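Local coordinates for protein sifA (Salmonella typhimurium, PDB 3CXB) that is required for endosomal tubulation and the formation of Salmonella-induced filaments in infected host cells, and interacts with the host protein PLEKHM2, at residues Ile137-Arg150 and Ser285-Gln297. Numbering follows the deposited sequence.
Sequences ILKSHPQMTAMIKR and SMLAEIVEAISDQ
The His-141 imidazole has Met-286 SD above one face, 5.1 Å from the ring centroid, a distant sulfur-aromatic approach. Ser-140 OG lies 3.9 Å from the plane on the opposite face, offset toward the rim, and the backbone carbonyl carbon of Ser-285 stands at the edge. At the other end of the contact, Gln-297 OE1 sits near the Arg-150 guanidinium edge, somewhat out of its plane: NH2 donates to OE1 at 2.6 Å, and a weak bond from NH1 converges on the same oxygen. The guanidinium and amide planes are 27° apart. The Gln-297 amide also packs against Ile-148 CD1, with NE2 the nearest atom.

With CG anti to the backbone N (chi1 -176°) and a bend at chi2, the Glu-289 carboxylate is brought to the type I turn 138-141. Ser-140 OG is near both its oxygens, 2.9 Å from Glu-289 OE2; either bond would be weak, and one proton cannot serve both fully. Between these polar ends the filling is aliphatic. Ile-290 CD1 lies against Leu-138 CD2 at 3.4 Å, and Ile-137 CB rests on Ala-293 CB at 3.8 Å.

The axes of strand 145-150 and helix 285-297 approach to 10.2 Å at the closest, 26° apart in direction; Ile-137 N bonds to Ala-146 O, tying the loop to the strand. This outer strand of the three-stranded antiparallel sheet bonds to strand 158-167; elsewhere on the helix, Val-291 and Ser-295 touch helix 258-267, while Asp-296 forms a salt bridge with Lys-209 of helix 197-220.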
ATOM      1  N   ILE A 137       2.089   9.087  -9.433  1.00 48.36           N
ATOM      2  CA  ILE A 137       0.780   8.475  -9.467  1.00 46.28           C
ATOM      3  C   ILE A 137      -0.010   8.869 -10.701  1.00 48.33           C
ATOM      4  O   ILE A 137      -1.060   8.296 -10.974  1.00 44.95           O
ATOM      5  CB  ILE A 137      -0.011   8.822  -8.184  1.00 45.50           C
ATOM      6  CG1 ILE A 137      -0.405  10.303  -8.187  1.00 45.59           C
ATOM      7  CG2 ILE A 137       0.842   8.486  -6.949  1.00 39.02           C
ATOM      8  CD1 ILE A 137      -1.340  10.682  -7.046  1.00 45.12           C
ATOM      9  N   LEU A 138       0.512   9.833 -11.453  1.00 52.07           N
ATOM     10  CA  LEU A 138      -0.140  10.321 -12.673  1.00 56.26           C
ATOM     11  C   LEU A 138       0.699   9.881 -13.845  1.00 58.31           C
ATOM     12  O   LEU A 138       1.168  10.700 -14.644  1.00 57.43           O
ATOM     13  CB  LEU A 138      -0.222  11.845 -12.655  1.00 57.64           C
ATOM     14  CG  LEU A 138      -0.997  12.457 -11.487  1.00 59.16           C
ATOM     15  CD1 LEU A 138      -0.761  13.945 -11.504  1.00 62.72           C
ATOM     16  CD2 LEU A 138      -2.485  12.144 -11.595  1.00 58.25           C
ATOM     17  N   LYS A 139       0.893   8.571 -13.929  1.00 62.81           N
ATOM     18  CA  LYS A 139       1.699   7.984 -14.980  1.00 65.84           C
ATOM     19  C   LYS A 139       1.109   8.229 -16.365  1.00 66.78           C
ATOM     20  O   LYS A 139       1.830   8.559 -17.299  1.00 65.78           O
ATOM     21  CB  LYS A 139       1.857   6.485 -14.722  1.00 66.85           C
ATOM     22  CG  LYS A 139       3.296   5.988 -14.841  1.00 70.08           C
ATOM     23  CD  LYS A 139       4.194   6.599 -13.789  1.00 69.06           C
ATOM     24  CE  LYS A 139       5.623   6.171 -14.014  1.00 69.69           C
ATOM     25  NZ  LYS A 139       6.554   6.727 -13.003  1.00 72.29           N
ATOM     26  N   SER A 140      -0.206   8.086 -16.486  1.00 69.74           N
ATOM     27  CA  SER A 140      -0.887   8.291 -17.756  1.00 75.71           C
ATOM     28  C   SER A 140      -0.891   9.749 -18.213  1.00 81.30           C
ATOM     29  O   SER A 140      -1.461  10.073 -19.250  1.00 82.75           O
ATOM     30  CB  SER A 140      -2.324   7.782 -17.665  1.00 75.00           C
ATOM     31  OG  SER A 140      -3.019   8.404 -16.598  1.00 72.97           O
ATOM     32  N   HIS A 141      -0.273  10.628 -17.433  1.00 86.53           N
ATOM     33  CA  HIS A 141      -0.204  12.037 -17.792  1.00 91.94           C
ATOM     34  C   HIS A 141       1.250  12.451 -17.882  1.00101.37           C
ATOM     35  O   HIS A 141       1.956  12.523 -16.876  1.00102.26           O
ATOM     36  CB  HIS A 141      -0.929  12.895 -16.762  1.00 86.89           C
ATOM     37  CG  HIS A 141      -2.390  12.599 -16.665  1.00 80.26           C
ATOM     38  ND1 HIS A 141      -3.243  12.703 -17.743  1.00 77.21           N
ATOM     39  CD2 HIS A 141      -3.150  12.184 -15.623  1.00 76.85           C
ATOM     40  CE1 HIS A 141      -4.465  12.366 -17.369  1.00 75.02           C
ATOM     41  NE2 HIS A 141      -4.435  12.047 -16.087  1.00 74.40           N
ATOM     42  N   PRO A 142       1.719  12.722 -19.108  1.00106.71           N
ATOM     43  CA  PRO A 142       3.086  13.134 -19.429  1.00112.82           C
ATOM     44  C   PRO A 142       3.500  14.477 -18.833  1.00118.13           C
ATOM     45  O   PRO A 142       4.473  14.555 -18.084  1.00116.72           O
ATOM     46  CB  PRO A 142       3.082  13.157 -20.952  1.00112.52           C
ATOM     47  CG  PRO A 142       1.675  13.574 -21.267  1.00111.98           C
ATOM     48  CD  PRO A 142       0.889  12.693 -20.325  1.00111.14           C
ATOM     49  N   GLN A 143       2.765  15.529 -19.170  1.00122.17           N
ATOM     50  CA  GLN A 143       3.080  16.861 -18.674  1.00128.06           C
ATOM     51  C   GLN A 143       2.576  17.096 -17.260  1.00125.20           C
ATOM     52  O   GLN A 143       2.140  18.197 -16.926  1.00130.63           O
ATOM     53  CB  GLN A 143       2.493  17.918 -19.609  1.00138.99           C
ATOM     54  CG  GLN A 143       3.341  18.208 -20.839  1.00151.96           C
ATOM     55  CD  GLN A 143       4.087  19.528 -20.732  1.00158.46           C
ATOM     56  OE1 GLN A 143       4.806  19.773 -19.763  1.00163.77           O
ATOM     57  NE2 GLN A 143       3.916  20.386 -21.733  1.00163.95           N
ATOM     58  N   MET A 144       2.641  16.066 -16.426  1.00117.87           N
ATOM     59  CA  MET A 144       2.176  16.204 -15.055  1.00110.52           C
ATOM     60  C   MET A 144       2.784  15.163 -14.126  1.00 99.82           C
ATOM     61  O   MET A 144       2.815  13.975 -14.450  1.00 98.88           O
ATOM     62  CB  MET A 144       0.650  16.099 -15.011  1.00120.25           C
ATOM     63  CG  MET A 144       0.058  16.290 -13.633  1.00128.33           C
ATOM     64  SD  MET A 144       0.380  17.938 -12.983  1.00138.26           S
ATOM     65  CE  MET A 144      -1.162  18.781 -13.407  1.00148.78           C
ATOM     66  N   THR A 145       3.272  15.616 -12.976  1.00 86.40           N
ATOM     67  CA  THR A 145       3.861  14.716 -11.994  1.00 74.27           C
ATOM     68  C   THR A 145       3.121  14.894 -10.686  1.00 68.79           C
ATOM     69  O   THR A 145       2.633  15.985 -10.386  1.00 67.30           O
ATOM     70  CB  THR A 145       5.342  15.018 -11.745  1.00 70.94           C
ATOM     71  OG1 THR A 145       6.050  14.972 -12.983  1.00 68.28           O
ATOM     72  CG2 THR A 145       5.944  13.988 -10.803  1.00 66.93           C
ATOM     73  N   ALA A 146       3.044  13.821  -9.908  1.00 63.28           N
ATOM     74  CA  ALA A 146       2.358  13.854  -8.626  1.00 59.14           C
ATOM     75  C   ALA A 146       2.829  12.697  -7.767  1.00 57.61           C
ATOM     76  O   ALA A 146       2.773  11.547  -8.188  1.00 55.91           O
ATOM     77  CB  ALA A 146       0.863  13.755  -8.840  1.00 57.30           C
ATOM     78  N   MET A 147       3.292  13.001  -6.562  1.00 58.32           N
ATOM     79  CA  MET A 147       3.757  11.956  -5.662  1.00 59.90           C
ATOM     80  C   MET A 147       2.940  12.017  -4.384  1.00 57.46           C
ATOM     81  O   MET A 147       2.126  12.920  -4.193  1.00 57.04           O
ATOM     82  CB  MET A 147       5.225  12.156  -5.312  1.00 65.90           C
ATOM     83  CG  MET A 147       5.437  13.389  -4.472  1.00 74.92           C
ATOM     84  SD  MET A 147       6.867  13.292  -3.406  1.00 83.22           S
ATOM     85  CE  MET A 147       8.037  14.333  -4.397  1.00 89.14           C
ATOM     86  N   ILE A 148       3.174  11.056  -3.503  1.00 53.78           N
ATOM     87  CA  ILE A 148       2.462  10.998  -2.245  1.00 50.93           C
ATOM     88  C   ILE A 148       3.453  10.769  -1.136  1.00 51.09           C
ATOM     89  O   ILE A 148       4.105   9.728  -1.100  1.00 49.86           O
ATOM     90  CB  ILE A 148       1.453   9.830  -2.199  1.00 51.01           C
ATOM     91  CG1 ILE A 148       0.369  10.011  -3.252  1.00 50.83           C
ATOM     92  CG2 ILE A 148       0.796   9.762  -0.830  1.00 49.79           C
ATOM     93  CD1 ILE A 148      -0.614   8.858  -3.275  1.00 52.49           C
ATOM     94  N   LYS A 149       3.573  11.749  -0.246  1.00 51.00           N
ATOM     95  CA  LYS A 149       4.454  11.626   0.903  1.00 51.56           C
ATOM     96  C   LYS A 149       3.648  10.927   1.988  1.00 50.21           C
ATOM     97  O   LYS A 149       2.428  10.790   1.873  1.00 48.55           O
ATOM     98  CB  LYS A 149       4.933  13.001   1.363  1.00 55.23           C
ATOM     99  CG  LYS A 149       5.889  13.636   0.368  1.00 59.29           C
ATOM    100  CD  LYS A 149       6.342  15.027   0.785  1.00 64.59           C
ATOM    101  CE  LYS A 149       7.174  15.691  -0.321  1.00 69.20           C
ATOM    102  NZ  LYS A 149       7.555  17.103  -0.010  1.00 71.94           N
ATOM    103  N   ARG A 150       4.318  10.454   3.032  1.00 51.11           N
ATOM    104  CA  ARG A 150       3.585   9.756   4.073  1.00 51.95           C
ATOM    105  C   ARG A 150       4.296   9.695   5.416  1.00 51.17           C
ATOM    106  O   ARG A 150       5.517   9.744   5.480  1.00 47.67           O
ATOM    107  CB  ARG A 150       3.270   8.344   3.591  1.00 55.74           C
ATOM    108  CG  ARG A 150       4.511   7.482   3.371  1.00 60.31           C
ATOM    109  CD  ARG A 150       4.215   6.253   2.511  1.00 62.98           C
ATOM    110  NE  ARG A 150       4.509   6.469   1.094  1.00 67.72           N
ATOM    111  CZ  ARG A 150       3.701   6.105   0.102  1.00 72.05           C
ATOM    112  NH1 ARG A 150       4.048   6.332  -1.159  1.00 72.45           N
ATOM    113  NH2 ARG A 150       2.536   5.527   0.374  1.00 75.02           N
ATOM    114  N   SER A 285     -10.625  13.074 -15.448  1.00117.28           N
ATOM    115  CA  SER A 285      -9.694  11.955 -15.556  1.00113.73           C
ATOM    116  C   SER A 285      -8.539  12.037 -14.564  1.00110.59           C
ATOM    117  O   SER A 285      -8.170  11.042 -13.940  1.00111.54           O
ATOM    118  CB  SER A 285      -9.125  11.881 -16.973  1.00114.86           C
ATOM    119  OG  SER A 285     -10.165  11.762 -17.925  1.00113.33           O
ATOM    120  N   MET A 286      -7.962  13.221 -14.423  1.00103.84           N
ATOM    121  CA  MET A 286      -6.842  13.402 -13.516  1.00 97.50           C
ATOM    122  C   MET A 286      -7.269  13.349 -12.050  1.00 92.77           C
ATOM    123  O   MET A 286      -6.589  12.740 -11.225  1.00 91.01           O
ATOM    124  CB  MET A 286      -6.147  14.730 -13.808  1.00 97.60           C
ATOM    125  CG  MET A 286      -4.799  14.876 -13.137  1.00 98.75           C
ATOM    126  SD  MET A 286      -3.956  16.413 -13.553  1.00100.85           S
ATOM    127  CE  MET A 286      -3.899  17.207 -11.952  1.00101.67           C
ATOM    128  N   LEU A 287      -8.388  13.989 -11.727  1.00 85.46           N
ATOM    129  CA  LEU A 287      -8.899  13.996 -10.359  1.00 80.54           C
ATOM    130  C   LEU A 287      -9.392  12.608  -9.955  1.00 80.82           C
ATOM    131  O   LEU A 287      -9.343  12.239  -8.782  1.00 77.39           O
ATOM    132  CB  LEU A 287     -10.031  15.023 -10.228  1.00 72.62           C
ATOM    133  CG  LEU A 287     -11.055  14.979  -9.081  1.00 69.44           C
ATOM    134  CD1 LEU A 287     -12.066  13.877  -9.348  1.00 67.29           C
ATOM    135  CD2 LEU A 287     -10.364  14.789  -7.739  1.00 64.80           C
ATOM    136  N   ALA A 288      -9.872  11.844 -10.929  1.00 82.53           N
ATOM    137  CA  ALA A 288     -10.360  10.496 -10.662  1.00 82.42           C
ATOM    138  C   ALA A 288      -9.181   9.549 -10.454  1.00 79.75           C
ATOM    139  O   ALA A 288      -9.280   8.544  -9.749  1.00 76.88           O
ATOM    140  CB  ALA A 288     -11.218  10.019 -11.816  1.00 82.54           C
ATOM    141  N   GLU A 289      -8.057   9.877 -11.076  1.00 78.91           N
ATOM    142  CA  GLU A 289      -6.874   9.056 -10.946  1.00 76.22           C
ATOM    143  C   GLU A 289      -6.230   9.332  -9.596  1.00 72.52           C
ATOM    144  O   GLU A 289      -5.931   8.401  -8.848  1.00 73.52           O
ATOM    145  CB  GLU A 289      -5.913   9.358 -12.087  1.00 79.32           C
ATOM    146  CG  GLU A 289      -4.678   8.487 -12.092  1.00 85.90           C
ATOM    147  CD  GLU A 289      -4.215   8.142 -13.499  1.00 87.29           C
ATOM    148  OE1 GLU A 289      -3.076   7.646 -13.651  1.00 86.41           O
ATOM    149  OE2 GLU A 289      -4.998   8.357 -14.450  1.00 84.33           O
ATOM    150  N   ILE A 290      -6.031  10.611  -9.284  1.00 68.37           N
ATOM    151  CA  ILE A 290      -5.442  11.012  -8.006  1.00 62.61           C
ATOM    152  C   ILE A 290      -6.158  10.239  -6.907  1.00 61.06           C
ATOM    153  O   ILE A 290      -5.546   9.500  -6.130  1.00 58.08           O
ATOM    154  CB  ILE A 290      -5.679  12.512  -7.700  1.00 59.07           C
ATOM    155  CG1 ILE A 290      -5.140  13.390  -8.832  1.00 56.97           C
ATOM    156  CG2 ILE A 290      -5.061  12.862  -6.349  1.00 55.92           C
ATOM    157  CD1 ILE A 290      -3.635  13.628  -8.806  1.00 55.24           C
ATOM    158  N   VAL A 291      -7.474  10.425  -6.864  1.00 59.39           N
ATOM    159  CA  VAL A 291      -8.312   9.785  -5.866  1.00 57.69           C
ATOM    160  C   VAL A 291      -8.026   8.301  -5.759  1.00 56.14           C
ATOM    161  O   VAL A 291      -7.741   7.797  -4.669  1.00 57.02           O
ATOM    162  CB  VAL A 291      -9.817   9.965  -6.174  1.00 57.68           C
ATOM    163  CG1 VAL A 291     -10.651   9.242  -5.118  1.00 58.29           C
ATOM    164  CG2 VAL A 291     -10.172  11.433  -6.196  1.00 57.03           C
ATOM    165  N   GLU A 292      -8.099   7.606  -6.890  1.00 54.39           N
ATOM    166  CA  GLU A 292      -7.872   6.170  -6.906  1.00 53.71           C
ATOM    167  C   GLU A 292      -6.493   5.760  -6.384  1.00 52.53           C
ATOM    168  O   GLU A 292      -6.355   4.718  -5.715  1.00 51.51           O
ATOM    169  CB  GLU A 292      -8.084   5.612  -8.312  1.00 56.37           C
ATOM    170  CG  GLU A 292      -7.967   4.098  -8.369  1.00 62.63           C
ATOM    171  CD  GLU A 292      -8.157   3.533  -9.766  1.00 66.40           C
ATOM    172  OE1 GLU A 292      -9.151   3.917 -10.427  1.00 70.55           O
ATOM    173  OE2 GLU A 292      -7.324   2.697 -10.196  1.00 64.95           O
ATOM    174  N   ALA A 293      -5.473   6.563  -6.675  1.00 48.67           N
ATOM    175  CA  ALA A 293      -4.131   6.241  -6.207  1.00 47.86           C
ATOM    176  C   ALA A 293      -4.067   6.358  -4.694  1.00 47.88           C
ATOM    177  O   ALA A 293      -3.573   5.452  -4.023  1.00 46.43           O
ATOM    178  CB  ALA A 293      -3.113   7.156  -6.838  1.00 45.70           C
ATOM    179  N   ILE A 294      -4.570   7.464  -4.148  1.00 48.01           N
ATOM    180  CA  ILE A 294      -4.552   7.665  -2.696  1.00 49.57           C
ATOM    181  C   ILE A 294      -5.411   6.628  -1.958  1.00 47.69           C
ATOM    182  O   ILE A 294      -5.014   6.069  -0.923  1.00 46.41           O
ATOM    183  CB  ILE A 294      -5.044   9.080  -2.309  1.00 51.65           C
ATOM    184  CG1 ILE A 294      -4.260  10.139  -3.096  1.00 54.05           C
ATOM    185  CG2 ILE A 294      -4.837   9.304  -0.809  1.00 48.88           C
ATOM    186  CD1 ILE A 294      -4.782  11.565  -2.918  1.00 56.16           C
ATOM    187  N   SER A 295      -6.588   6.360  -2.500  1.00 45.62           N
ATOM    188  CA  SER A 295      -7.461   5.396  -1.877  1.00 43.83           C
ATOM    189  C   SER A 295      -6.772   4.041  -1.823  1.00 44.29           C
ATOM    190  O   SER A 295      -6.668   3.454  -0.751  1.00 45.66           O
ATOM    191  CB  SER A 295      -8.782   5.318  -2.636  1.00 42.03           C
ATOM    192  OG  SER A 295      -9.458   6.567  -2.574  1.00 37.60           O
ATOM    193  N   ASP A 296      -6.289   3.551  -2.961  1.00 44.69           N
ATOM    194  CA  ASP A 296      -5.599   2.262  -2.988  1.00 44.46           C
ATOM    195  C   ASP A 296      -4.573   2.156  -1.862  1.00 43.75           C
ATOM    196  O   ASP A 296      -4.588   1.206  -1.072  1.00 43.12           O
ATOM    197  CB  ASP A 296      -4.882   2.054  -4.332  1.00 47.59           C
ATOM    198  CG  ASP A 296      -5.806   1.522  -5.425  1.00 48.37           C
ATOM    199  OD1 ASP A 296      -5.323   1.188  -6.530  1.00 46.50           O
ATOM    200  OD2 ASP A 296      -7.023   1.438  -5.178  1.00 50.58           O
ATOM    201  N   GLN A 297      -3.684   3.137  -1.786  1.00 42.66           N
ATOM    202  CA  GLN A 297      -2.647   3.124  -0.762  1.00 43.81           C
ATOM    203  C   GLN A 297      -3.203   3.185   0.660  1.00 42.89           C
ATOM    204  O   GLN A 297      -2.695   2.511   1.568  1.00 41.26           O
ATOM    205  CB  GLN A 297      -1.668   4.273  -1.002  1.00 45.87           C
ATOM    206  CG  GLN A 297      -0.734   4.062  -2.192  1.00 50.57           C
ATOM    207  CD  GLN A 297       0.168   5.267  -2.472  1.00 53.40           C
ATOM    208  OE1 GLN A 297       0.863   5.768  -1.584  1.00 55.84           O
ATOM    209  NE2 GLN A 297       0.164   5.726  -3.718  1.00 54.06           N
TER